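Local coordinates for protein DNA alpha-glucosyltransferase (Enterobacteria phage T4, PDB 1XV5) that belongs to the GT-B clan of glycosyltransferases, pairing two Rossmann-like domains, each round a parallel sheet, with uridine-5'-diphosphate bound in the pocket between them, at residues P177-V182 against H310-A315; R304-T309 against Y383-S388; S344-F349 against E376-F381. All blocks are in the same frame, centred on the assembly; numbering follows the deposited sequence.

Contact 1: P177-V182 against H310-A315; sequences PPMDIV and HLELGA. With UDP (uridine-5'-diphosphate), chain C.
M179 reaches across to helix 308-316 and rests on three of its residues, L311, E312 and A315, at three levels of one side chain. Its CG lies anti to the backbone N (chi1 179°), and the chain runs straight as far as SD before bending at chi3 (95°) to bring the methyl over the helix. At the base, M179 CB sits 3.9 Å from L311 CD1. Further out, M179 SD is 3.8 Å from E312 CG, the two side chains crossing at about a right angle, and M179 CE ends 3.7 Å from A315 CB. I181 reaches the same alanine through its CG2 methyl, I181 CG2 lying 3.8 Å from A315 CB, so that this small residue receives two larger neighbours.

E312 uses its aliphatic part against the methionine and its carboxylate on the ligand. Extended beyond CG, it accepts a hydrogen bond from the ribose at each oxygen: UDP O3' to E312 OE1 at 2.7 Å and UDP O2' to E312 OE2 at 2.6 Å. A glutamate holding the ribose diol recurs in many GT-B enzymes. N278 also bonds OE1, which would further fix the rotation of the carboxylate.

The 177-182 segment leaves strand 172-174, the last of the first parallel sheet, and enters helix 181-188 on the way to the second sheet. Helix 308-316 follows strand 288-293 of that second sheet in the chain and leads to strand 319-323, while K19 and E23 of helix 17-30 also touch M179, and I181 meets Y379 of helix 368-386.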
loop_
_atom_site.group_PDB
_atom_site.type_symbol
_atom_site.label_atom_id
_atom_site.label_comp_id
_atom_site.label_asym_id
_atom_site.label_seq_id
_atom_site.Cartn_x
_atom_site.Cartn_y
_atom_site.Cartn_z
ATOM N N PRO A 177 -4.679 6.013 -1.611
ATOM C CA PRO A 177 -3.616 5.583 -2.532
ATOM C C PRO A 177 -4.304 4.872 -3.705
ATOM O O PRO A 177 -4.752 3.730 -3.573
ATOM C CB PRO A 177 -2.776 4.648 -1.668
ATOM C CG PRO A 177 -3.797 4.024 -0.760
ATOM C CD PRO A 177 -4.706 5.177 -0.394
ATOM N N PRO A 178 -4.386 5.535 -4.873
ATOM C CA PRO A 178 -5.034 4.984 -6.065
ATOM C C PRO A 178 -4.243 4.014 -6.920
ATOM O O PRO A 178 -3.016 4.012 -6.927
ATOM C CB PRO A 178 -5.408 6.234 -6.878
ATOM C CG PRO A 178 -4.914 7.434 -6.037
ATOM C CD PRO A 178 -3.829 6.860 -5.178
ATOM N N MET A 179 -4.982 3.200 -7.664
ATOM C CA MET A 179 -4.396 2.236 -8.580
ATOM C C MET A 179 -5.284 2.191 -9.812
ATOM O O MET A 179 -6.493 2.395 -9.710
ATOM C CB MET A 179 -4.352 0.848 -7.939
ATOM C CG MET A 179 -3.775 -0.224 -8.836
ATOM S SD MET A 179 -3.622 -1.795 -7.973
ATOM C CE MET A 179 -5.168 -2.592 -8.448
ATOM N N ASP A 180 -4.690 1.957 -10.979
ATOM C CA ASP A 180 -5.484 1.848 -12.190
ATOM C C ASP A 180 -6.032 0.425 -12.125
ATOM O O ASP A 180 -5.394 -0.528 -12.583
ATOM C CB ASP A 180 -4.623 2.010 -13.443
ATOM C CG ASP A 180 -5.454 2.061 -14.712
ATOM O OD1 ASP A 180 -6.573 1.504 -14.711
ATOM O OD2 ASP A 180 -4.988 2.648 -15.713
ATOM N N ILE A 181 -7.208 0.292 -11.526
ATOM C CA ILE A 181 -7.858 -0.999 -11.356
ATOM C C ILE A 181 -8.299 -1.610 -12.687
ATOM O O ILE A 181 -8.274 -2.831 -12.862
ATOM C CB ILE A 181 -9.053 -0.838 -10.393
ATOM C CG1 ILE A 181 -8.511 -0.594 -8.980
ATOM C CG2 ILE A 181 -9.957 -2.064 -10.446
ATOM C CD1 ILE A 181 -9.544 -0.147 -7.966
ATOM N N VAL A 182 -8.690 -0.755 -13.622
ATOM C CA VAL A 182 -9.120 -1.204 -14.939
ATOM C C VAL A 182 -7.953 -1.886 -15.654
ATOM O O VAL A 182 -8.106 -2.954 -16.244
ATOM C CB VAL A 182 -9.599 -0.011 -15.796
ATOM C CG1 VAL A 182 -10.003 -0.489 -17.182
ATOM C CG2 VAL A 182 -10.761 0.687 -15.108
ATOM N N HIS A 310 -5.398 -4.700 -1.094
ATOM C CA HIS A 310 -6.863 -4.801 -1.089
ATOM C C HIS A 310 -7.342 -4.671 -2.538
ATOM O O HIS A 310 -8.087 -5.505 -3.055
ATOM C CB HIS A 310 -7.507 -3.644 -0.313
ATOM C CG HIS A 310 -7.485 -3.797 1.175
ATOM N ND1 HIS A 310 -6.937 -2.844 2.005
ATOM C CD2 HIS A 310 -8.029 -4.737 1.985
ATOM C CE1 HIS A 310 -7.151 -3.185 3.264
ATOM N NE2 HIS A 310 -7.811 -4.330 3.279
ATOM N N LEU A 311 -6.910 -3.593 -3.178
ATOM C CA LEU A 311 -7.308 -3.306 -4.549
ATOM C C LEU A 311 -6.888 -4.376 -5.543
ATOM O O LEU A 311 -7.626 -4.695 -6.473
ATOM C CB LEU A 311 -6.745 -1.948 -4.976
ATOM C CG LEU A 311 -7.039 -0.771 -4.038
ATOM C CD1 LEU A 311 -6.526 0.513 -4.680
ATOM C CD2 LEU A 311 -8.548 -0.665 -3.760
ATOM N N GLU A 312 -5.702 -4.934 -5.344
ATOM C CA GLU A 312 -5.200 -5.956 -6.241
ATOM C C GLU A 312 -6.080 -7.206 -6.247
ATOM O O GLU A 312 -6.257 -7.833 -7.284
ATOM C CB GLU A 312 -3.748 -6.284 -5.872
ATOM C CG GLU A 312 -2.801 -5.149 -6.271
ATOM C CD GLU A 312 -1.425 -5.221 -5.628
ATOM O OE1 GLU A 312 -0.517 -4.527 -6.134
ATOM O OE2 GLU A 312 -1.247 -5.944 -4.624
ATOM N N LEU A 313 -6.651 -7.561 -5.101
ATOM C CA LEU A 313 -7.512 -8.743 -5.055
ATOM C C LEU A 313 -8.742 -8.576 -5.943
ATOM O O LEU A 313 -9.071 -9.452 -6.747
ATOM C CB LEU A 313 -7.955 -9.038 -3.617
ATOM C CG LEU A 313 -6.824 -9.336 -2.630
ATOM C CD1 LEU A 313 -7.411 -9.890 -1.338
ATOM C CD2 LEU A 313 -5.854 -10.342 -3.243
ATOM N N GLY A 314 -9.423 -7.447 -5.802
ATOM C CA GLY A 314 -10.605 -7.224 -6.611
ATOM C C GLY A 314 -10.276 -7.016 -8.077
ATOM O O GLY A 314 -10.994 -7.478 -8.961
ATOM N N ALA A 315 -9.168 -6.336 -8.337
ATOM C CA ALA A 315 -8.770 -6.046 -9.705
ATOM C C ALA A 315 -8.376 -7.249 -10.555
ATOM O O ALA A 315 -8.641 -7.261 -11.754
ATOM C CB ALA A 315 -7.642 -5.018 -9.703
HETATM N N1 UDP C . 4.232 -6.049 -2.935
HETATM C C2 UDP C . 4.998 -6.705 -3.878
HETATM N N3 UDP C . 5.825 -7.677 -3.375
HETATM C C4 UDP C . 5.951 -8.056 -2.051
HETATM C C5 UDP C . 5.114 -7.336 -1.140
HETATM C C6 UDP C . 4.305 -6.378 -1.603
HETATM O O2 UDP C . 4.941 -6.449 -5.069
HETATM O O4 UDP C . 6.739 -8.951 -1.750
HETATM C "C1'" UDP C . 3.344 -4.981 -3.408
HETATM C "C2'" UDP C . 1.864 -5.204 -3.115
HETATM O "O2'" UDP C . 1.283 -6.075 -4.063
HETATM C "C3'" UDP C . 1.359 -3.769 -3.190
HETATM C "C4'" UDP C . 2.481 -3.010 -2.483
HETATM O "O4'" UDP C . 3.680 -3.798 -2.717
HETATM O "O3'" UDP C . 1.283 -3.365 -4.557
HETATM C "C5'" UDP C . 2.287 -2.822 -0.992
HETATM O "O5'" UDP C . 1.366 -1.763 -0.756
HETATM P PA UDP C . 0.193 -1.859 0.320
HETATM O O1A UDP C . -0.516 -0.565 0.247
HETATM O O2A UDP C . -0.565 -3.117 0.091
HETATM O O3A UDP C . 0.936 -2.007 1.771
HETATM P PB UDP C . 2.353 -1.411 2.340
HETATM O O1B UDP C . 2.142 -1.115 3.780
HETATM O O2B UDP C . 3.430 -2.347 1.945
HETATM O O3B UDP C . 2.549 -0.040 1.563
#

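Contact 2: R304-T309 against Y383-S388; sequences RSLEYT and YQHQDS. With UDP (uridine-5'-diphosphate), chain C.
Q386 and L306 are joined by a two-bond pairing in which a side-chain amide reads both polar groups of one residue's backbone. L306 N donates to Q386 OE1 over 3.0 Å with an N-H...O angle of 171°, meeting a lone pair in the plane of the amide carbonyl. The return bond, Q386 NE2 to L306 O, is also 3.0 Å and nearly straight; here the donor stands above the L306 carbonyl plane, 52° out of it, although the acceptor lies in the plane of the glutamine amide. NE2 has a second acceptor in P177 O, so three bonds fix the rotation of the amide.

The packing part of the contact, a leucine methyl against an imidazole, belongs to L306 and H385, whose side chains cross obliquely. H385 CG lies anti to the backbone N (chi1 -175°). L306 CD1 is 3.8 Å from H385 ND1, and that nitrogen is buried with no partner in the model.

Ligand bonds come from the next residues along. Y308 N donates to UDP O1A and T309 N to UDP O2A, both at 3.0 Å. These amides open helix 308-316, so its positive end would be expected to favour the phosphate. E307, at the N-cap position, makes a salt bridge to K210, itself bonded to UDP.

Around the contact, Q386 lies near the end of the long helix 368-386, and D387 caps the start of helix 388-399. D387 also bonds I181 N, tying this junction to helix 181-188, while Y308 packs on helix 17-30.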
loop_
_atom_site.group_PDB
_atom_site.type_symbol
_atom_site.label_atom_id
_atom_site.label_comp_id
_atom_site.label_asym_id
_atom_site.label_seq_id
_atom_site.Cartn_x
_atom_site.Cartn_y
_atom_site.Cartn_z
ATOM N N ARG A 304 -10.643 6.629 4.405
ATOM C CA ARG A 304 -11.155 6.137 3.119
ATOM C C ARG A 304 -10.153 5.220 2.423
ATOM O O ARG A 304 -10.484 4.565 1.445
ATOM C CB ARG A 304 -11.438 7.295 2.145
ATOM C CG ARG A 304 -12.566 8.246 2.521
ATOM C CD ARG A 304 -12.723 9.321 1.437
ATOM N NE ARG A 304 -11.506 10.119 1.284
ATOM C CZ ARG A 304 -11.239 10.895 0.236
ATOM N NH1 ARG A 304 -10.102 11.581 0.186
ATOM N NH2 ARG A 304 -12.102 10.983 -0.768
ATOM N N SER A 305 -8.928 5.165 2.928
ATOM C CA SER A 305 -7.895 4.379 2.271
ATOM C C SER A 305 -7.822 2.868 2.447
ATOM O O SER A 305 -7.599 2.370 3.554
ATOM C CB SER A 305 -6.517 4.950 2.624
ATOM O OG SER A 305 -6.435 6.329 2.317
ATOM N N LEU A 306 -8.023 2.143 1.350
ATOM C CA LEU A 306 -7.835 0.701 1.371
ATOM C C LEU A 306 -6.370 0.667 0.956
ATOM O O LEU A 306 -5.816 1.698 0.550
ATOM C CB LEU A 306 -8.686 -0.016 0.318
ATOM C CG LEU A 306 -10.109 -0.388 0.734
ATOM C CD1 LEU A 306 -10.842 -0.990 -0.459
ATOM C CD2 LEU A 306 -10.066 -1.380 1.905
ATOM N N GLU A 307 -5.735 -0.490 1.068
ATOM C CA GLU A 307 -4.334 -0.622 0.691
ATOM C C GLU A 307 -4.235 -1.232 -0.698
ATOM O O GLU A 307 -5.221 -1.744 -1.232
ATOM C CB GLU A 307 -3.611 -1.503 1.705
ATOM C CG GLU A 307 -3.618 -0.912 3.093
ATOM C CD GLU A 307 -2.952 -1.807 4.109
ATOM O OE1 GLU A 307 -3.608 -2.750 4.600
ATOM O OE2 GLU A 307 -1.765 -1.568 4.400
ATOM N N TYR A 308 -3.050 -1.172 -1.292
ATOM C CA TYR A 308 -2.883 -1.732 -2.623
ATOM C C TYR A 308 -3.211 -3.214 -2.694
ATOM O O TYR A 308 -3.826 -3.659 -3.658
ATOM C CB TYR A 308 -1.473 -1.457 -3.146
ATOM C CG TYR A 308 -1.341 -0.038 -3.641
ATOM C CD1 TYR A 308 -0.551 0.891 -2.971
ATOM C CD2 TYR A 308 -2.080 0.399 -4.745
ATOM C CE1 TYR A 308 -0.504 2.227 -3.385
ATOM C CE2 TYR A 308 -2.041 1.724 -5.161
ATOM C CZ TYR A 308 -1.256 2.631 -4.479
ATOM O OH TYR A 308 -1.245 3.947 -4.886
ATOM N N THR A 309 -2.821 -3.986 -1.682
ATOM C CA THR A 309 -3.138 -5.406 -1.715
ATOM C C THR A 309 -4.651 -5.618 -1.707
ATOM O O THR A 309 -5.135 -6.605 -2.249
ATOM C CB THR A 309 -2.487 -6.182 -0.545
ATOM O OG1 THR A 309 -2.717 -5.494 0.687
ATOM C CG2 THR A 309 -0.981 -6.325 -0.782
ATOM N N TYR A 383 -13.414 -0.400 -7.828
ATOM C CA TYR A 383 -13.116 0.553 -8.896
ATOM C C TYR A 383 -13.719 1.910 -8.513
ATOM O O TYR A 383 -13.047 2.946 -8.547
ATOM C CB TYR A 383 -13.734 0.061 -10.206
ATOM C CG TYR A 383 -13.828 1.121 -11.277
ATOM C CD1 TYR A 383 -12.689 1.574 -11.941
ATOM C CD2 TYR A 383 -15.057 1.688 -11.610
ATOM C CE1 TYR A 383 -12.772 2.570 -12.914
ATOM C CE2 TYR A 383 -15.151 2.687 -12.579
ATOM C CZ TYR A 383 -14.005 3.120 -13.226
ATOM O OH TYR A 383 -14.094 4.094 -14.196
ATOM N N GLN A 384 -14.997 1.895 -8.144
ATOM C CA GLN A 384 -15.691 3.114 -7.749
ATOM C C GLN A 384 -15.045 3.745 -6.521
ATOM O O GLN A 384 -14.986 4.966 -6.391
ATOM C CB GLN A 384 -17.163 2.810 -7.443
ATOM C CG GLN A 384 -17.998 2.500 -8.676
ATOM C CD GLN A 384 -18.218 3.725 -9.547
ATOM O OE1 GLN A 384 -18.535 3.613 -10.732
ATOM N NE2 GLN A 384 -18.060 4.903 -8.958
ATOM N N HIS A 385 -14.546 2.908 -5.621
ATOM C CA HIS A 385 -13.947 3.424 -4.404
ATOM C C HIS A 385 -12.553 4.013 -4.519
ATOM O O HIS A 385 -12.281 5.058 -3.928
ATOM C CB HIS A 385 -13.913 2.343 -3.324
ATOM C CG HIS A 385 -13.418 2.841 -2.001
ATOM N ND1 HIS A 385 -12.222 2.436 -1.448
ATOM C CD2 HIS A 385 -13.937 3.752 -1.146
ATOM C CE1 HIS A 385 -12.026 3.078 -0.310
ATOM N NE2 HIS A 385 -13.052 3.883 -0.104
ATOM N N GLN A 386 -11.675 3.374 -5.287
ATOM C CA GLN A 386 -10.297 3.857 -5.325
ATOM C C GLN A 386 -9.528 3.807 -6.646
ATOM O O GLN A 386 -8.297 3.757 -6.637
ATOM C CB GLN A 386 -9.518 3.099 -4.234
ATOM C CG GLN A 386 -8.413 3.883 -3.547
ATOM C CD GLN A 386 -8.062 3.304 -2.184
ATOM O OE1 GLN A 386 -8.924 3.194 -1.306
ATOM N NE2 GLN A 386 -6.796 2.932 -2.000
ATOM N N ASP A 387 -10.222 3.831 -7.783
ATOM C CA ASP A 387 -9.504 3.813 -9.058
ATOM C C ASP A 387 -8.780 5.149 -9.247
ATOM O O ASP A 387 -9.265 6.191 -8.807
ATOM C CB ASP A 387 -10.456 3.605 -10.236
ATOM C CG ASP A 387 -9.716 3.416 -11.555
ATOM O OD1 ASP A 387 -9.146 2.325 -11.771
ATOM O OD2 ASP A 387 -9.689 4.364 -12.371
ATOM N N SER A 388 -7.627 5.114 -9.908
ATOM C CA SER A 388 -6.846 6.324 -10.157
ATOM C C SER A 388 -7.645 7.405 -10.882
ATOM O O SER A 388 -7.458 8.598 -10.631
ATOM C CB SER A 388 -5.603 5.987 -10.986
ATOM O OG SER A 388 -4.721 5.142 -10.271
HETATM N N1 UDP C . 4.232 -6.049 -2.935
HETATM C C2 UDP C . 4.998 -6.705 -3.878
HETATM N N3 UDP C . 5.825 -7.677 -3.375
HETATM C C4 UDP C . 5.951 -8.056 -2.051
HETATM C C5 UDP C . 5.114 -7.336 -1.140
HETATM C C6 UDP C . 4.305 -6.378 -1.603
HETATM O O2 UDP C . 4.941 -6.449 -5.069
HETATM O O4 UDP C . 6.739 -8.951 -1.750
HETATM C "C1'" UDP C . 3.344 -4.981 -3.408
HETATM C "C2'" UDP C . 1.864 -5.204 -3.115
HETATM O "O2'" UDP C . 1.283 -6.075 -4.063
HETATM C "C3'" UDP C . 1.359 -3.769 -3.190
HETATM C "C4'" UDP C . 2.481 -3.010 -2.483
HETATM O "O4'" UDP C . 3.680 -3.798 -2.717
HETATM O "O3'" UDP C . 1.283 -3.365 -4.557
HETATM C "C5'" UDP C . 2.287 -2.822 -0.992
HETATM O "O5'" UDP C . 1.366 -1.763 -0.756
HETATM P PA UDP C . 0.193 -1.859 0.320
HETATM O O1A UDP C . -0.516 -0.565 0.247
HETATM O O2A UDP C . -0.565 -3.117 0.091
HETATM O O3A UDP C . 0.936 -2.007 1.771
HETATM P PB UDP C . 2.353 -1.411 2.340
HETATM O O1B UDP C . 2.142 -1.115 3.780
HETATM O O2B UDP C . 3.430 -2.347 1.945
HETATM O O3B UDP C . 2.549 -0.040 1.563
#

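Contact 3: S344-F349 against E376-F381; sequences SGIIWF and EKAYEF
F381 lays one face of its ring against S344, and following its side chain outward describes most of the contact. F381 CB is 3.9 Å from S344 CB. The first torsion sends CG anti to the backbone N, to the serine side, and F381 CG to S344 CB, at 3.6 Å, is the shortest approach between the two side chains; chi2 (73°) then turns the ring so that a face meets the serine. The serine methylene lies over that face, offset toward the rim: S344 CB is 3.8 Å from the ring centroid and 22° off the normal, a CH-pi contact. Further out, I346 CD1 approaches obliquely, 3.9 Å from F381 CD2 and 4.2 Å from F381 CE2. The isoleucine and phenylalanine side chains cross at about a right angle. F332 stacks on the phenylalanine from outside the two segments, and the ring of H342 also meets it.

One turn back along the helix, the contact changes from ring packing to close backbone approach. G345, which has no side chain and a positive phi of 90°, brings its CA within 4.8 Å of A378 CA. I346 CG1 then lies 4.3 Å from A378 CB. K377 contributes its base, K377 CB being 3.4 Å from S344 O, while its ammonium forms salt bridges with E374 and D343.

The loop that opens 344-349 leads into strand 347-349, an outermost strand of the second parallel sheet, which bonds through its backbone to strand 319-323. Helix 368-386 packs against the loop entering the strand, with A378 also touching P320 near the start of strand 319-323. Helix 354-365 receives I347, and Y379 reaches helix 181-188.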
loop_
_atom_site.group_PDB
_atom_site.type_symbol
_atom_site.label_atom_id
_atom_site.label_comp_id
_atom_site.label_asym_id
_atom_site.label_seq_id
_atom_site.Cartn_x
_atom_site.Cartn_y
_atom_site.Cartn_z
ATOM N N SER A 344 -21.196 -5.658 -1.963
ATOM C CA SER A 344 -20.000 -5.537 -2.785
ATOM C C SER A 344 -19.363 -6.822 -3.295
ATOM O O SER A 344 -18.478 -6.769 -4.141
ATOM C CB SER A 344 -18.950 -4.766 -1.993
ATOM O OG SER A 344 -18.587 -5.515 -0.843
ATOM N N GLY A 345 -19.786 -7.968 -2.776
ATOM C CA GLY A 345 -19.197 -9.221 -3.207
ATOM C C GLY A 345 -18.001 -9.575 -2.341
ATOM O O GLY A 345 -17.492 -10.692 -2.395
ATOM N N ILE A 346 -17.550 -8.617 -1.537
ATOM C CA ILE A 346 -16.418 -8.840 -0.646
ATOM C C ILE A 346 -16.854 -9.700 0.537
ATOM O O ILE A 346 -17.939 -9.504 1.085
ATOM C CB ILE A 346 -15.871 -7.503 -0.094
ATOM C CG1 ILE A 346 -15.269 -6.677 -1.233
ATOM C CG2 ILE A 346 -14.843 -7.772 1.008
ATOM C CD1 ILE A 346 -15.035 -5.209 -0.881
ATOM N N ILE A 347 -16.018 -10.659 0.915
ATOM C CA ILE A 347 -16.320 -11.507 2.062
ATOM C C ILE A 347 -15.621 -10.861 3.249
ATOM O O ILE A 347 -14.396 -10.730 3.256
ATOM C CB ILE A 347 -15.795 -12.941 1.857
ATOM C CG1 ILE A 347 -16.572 -13.604 0.714
ATOM C CG2 ILE A 347 -15.922 -13.739 3.157
ATOM C CD1 ILE A 347 -16.141 -15.023 0.386
ATOM N N TRP A 348 -16.395 -10.435 4.242
ATOM C CA TRP A 348 -15.807 -9.787 5.407
ATOM C C TRP A 348 -15.453 -10.780 6.505
ATOM O O TRP A 348 -16.308 -11.224 7.273
ATOM C CB TRP A 348 -16.747 -8.696 5.938
ATOM C CG TRP A 348 -17.017 -7.620 4.913
ATOM C CD1 TRP A 348 -18.147 -7.466 4.158
ATOM C CD2 TRP A 348 -16.115 -6.583 4.500
ATOM N NE1 TRP A 348 -18.004 -6.396 3.302
ATOM C CE2 TRP A 348 -16.766 -5.839 3.491
ATOM C CE3 TRP A 348 -14.819 -6.214 4.885
ATOM C CZ2 TRP A 348 -16.164 -4.743 2.860
ATOM C CZ3 TRP A 348 -14.219 -5.123 4.254
ATOM C CH2 TRP A 348 -14.895 -4.401 3.253
ATOM N N PHE A 349 -14.171 -11.124 6.548
ATOM C CA PHE A 349 -13.614 -12.062 7.514
ATOM C C PHE A 349 -13.971 -11.632 8.930
ATOM O O PHE A 349 -13.607 -10.542 9.362
ATOM C CB PHE A 349 -12.097 -12.102 7.337
ATOM C CG PHE A 349 -11.411 -13.173 8.135
ATOM C CD1 PHE A 349 -11.167 -13.002 9.495
ATOM C CD2 PHE A 349 -10.994 -14.347 7.519
ATOM C CE1 PHE A 349 -10.509 -13.989 10.233
ATOM C CE2 PHE A 349 -10.337 -15.341 8.245
ATOM C CZ PHE A 349 -10.094 -15.159 9.607
ATOM N N GLU A 376 -17.667 -9.785 -9.856
ATOM C CA GLU A 376 -17.960 -8.652 -10.734
ATOM C C GLU A 376 -18.401 -7.489 -9.839
ATOM O O GLU A 376 -18.080 -6.330 -10.105
ATOM C CB GLU A 376 -19.065 -8.997 -11.742
ATOM C CG GLU A 376 -18.605 -9.913 -12.876
ATOM C CD GLU A 376 -17.722 -9.213 -13.903
ATOM O OE1 GLU A 376 -17.193 -9.904 -14.799
ATOM O OE2 GLU A 376 -17.561 -7.976 -13.830
ATOM N N LYS A 377 -19.127 -7.800 -8.769
ATOM C CA LYS A 377 -19.559 -6.761 -7.841
ATOM C C LYS A 377 -18.361 -6.165 -7.102
ATOM O O LYS A 377 -18.264 -4.949 -6.954
ATOM C CB LYS A 377 -20.565 -7.312 -6.826
ATOM C CG LYS A 377 -21.965 -7.506 -7.400
ATOM C CD LYS A 377 -22.989 -7.867 -6.330
ATOM C CE LYS A 377 -22.745 -9.246 -5.751
ATOM N NZ LYS A 377 -23.876 -9.677 -4.874
ATOM N N ALA A 378 -17.445 -7.021 -6.653
ATOM C CA ALA A 378 -16.264 -6.558 -5.925
ATOM C C ALA A 378 -15.406 -5.666 -6.804
ATOM O O ALA A 378 -14.938 -4.617 -6.365
ATOM C CB ALA A 378 -15.447 -7.741 -5.433
ATOM N N TYR A 379 -15.183 -6.097 -8.039
ATOM C CA TYR A 379 -14.386 -5.311 -8.967
ATOM C C TYR A 379 -14.983 -3.922 -9.158
ATOM O O TYR A 379 -14.276 -2.920 -9.061
ATOM C CB TYR A 379 -14.281 -6.020 -10.320
ATOM C CG TYR A 379 -13.706 -5.141 -11.414
ATOM C CD1 TYR A 379 -14.541 -4.456 -12.295
ATOM C CD2 TYR A 379 -12.326 -4.958 -11.538
ATOM C CE1 TYR A 379 -14.020 -3.611 -13.274
ATOM C CE2 TYR A 379 -11.794 -4.114 -12.512
ATOM C CZ TYR A 379 -12.646 -3.445 -13.375
ATOM O OH TYR A 379 -12.131 -2.605 -14.338
ATOM N N GLU A 380 -16.284 -3.856 -9.427
ATOM C CA GLU A 380 -16.936 -2.566 -9.638
ATOM C C GLU A 380 -16.907 -1.697 -8.385
ATOM O O GLU A 380 -16.686 -0.492 -8.461
ATOM C CB GLU A 380 -18.388 -2.763 -10.088
ATOM C CG GLU A 380 -19.137 -1.449 -10.311
ATOM C CD GLU A 380 -18.532 -0.605 -11.422
ATOM O OE1 GLU A 380 -18.860 0.599 -11.504
ATOM O OE2 GLU A 380 -17.736 -1.142 -12.224
ATOM N N PHE A 381 -17.130 -2.312 -7.229
ATOM C CA PHE A 381 -17.130 -1.570 -5.973
ATOM C C PHE A 381 -15.770 -0.940 -5.689
ATOM O O PHE A 381 -15.675 0.240 -5.351
ATOM C CB PHE A 381 -17.498 -2.498 -4.815
ATOM C CG PHE A 381 -17.578 -1.803 -3.482
ATOM C CD1 PHE A 381 -18.640 -0.954 -3.187
ATOM C CD2 PHE A 381 -16.596 -2.006 -2.519
ATOM C CE1 PHE A 381 -18.726 -0.318 -1.950
ATOM C CE2 PHE A 381 -16.668 -1.377 -1.280
ATOM C CZ PHE A 381 -17.739 -0.528 -0.991
#

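Overall arrangement
Contacts 1 and 2 form one continuous region beside the nucleotide, their centres about 6 Å apart, and both use helix 308-316: contact 2 supplies the backbone amides that meet the phosphate, contact 1 the carboxylate that holds the ribose. The tyrosine hydroxyl joins them directly, P178 O to Y308 OH at 2.7 Å being a probable hydrogen bond. Contact 3 lies about 12 Å from each, centre to centre, and is nested within the loop closed by contact 2. It touches contact 1 through Y379, whose CE2 is 3.4 Å from I181 CG2. Helix 368-386 thus carries contact 3 in its later half and contact 2 at its end, where Q386 holds the loop that leads to the UDP-binding amides.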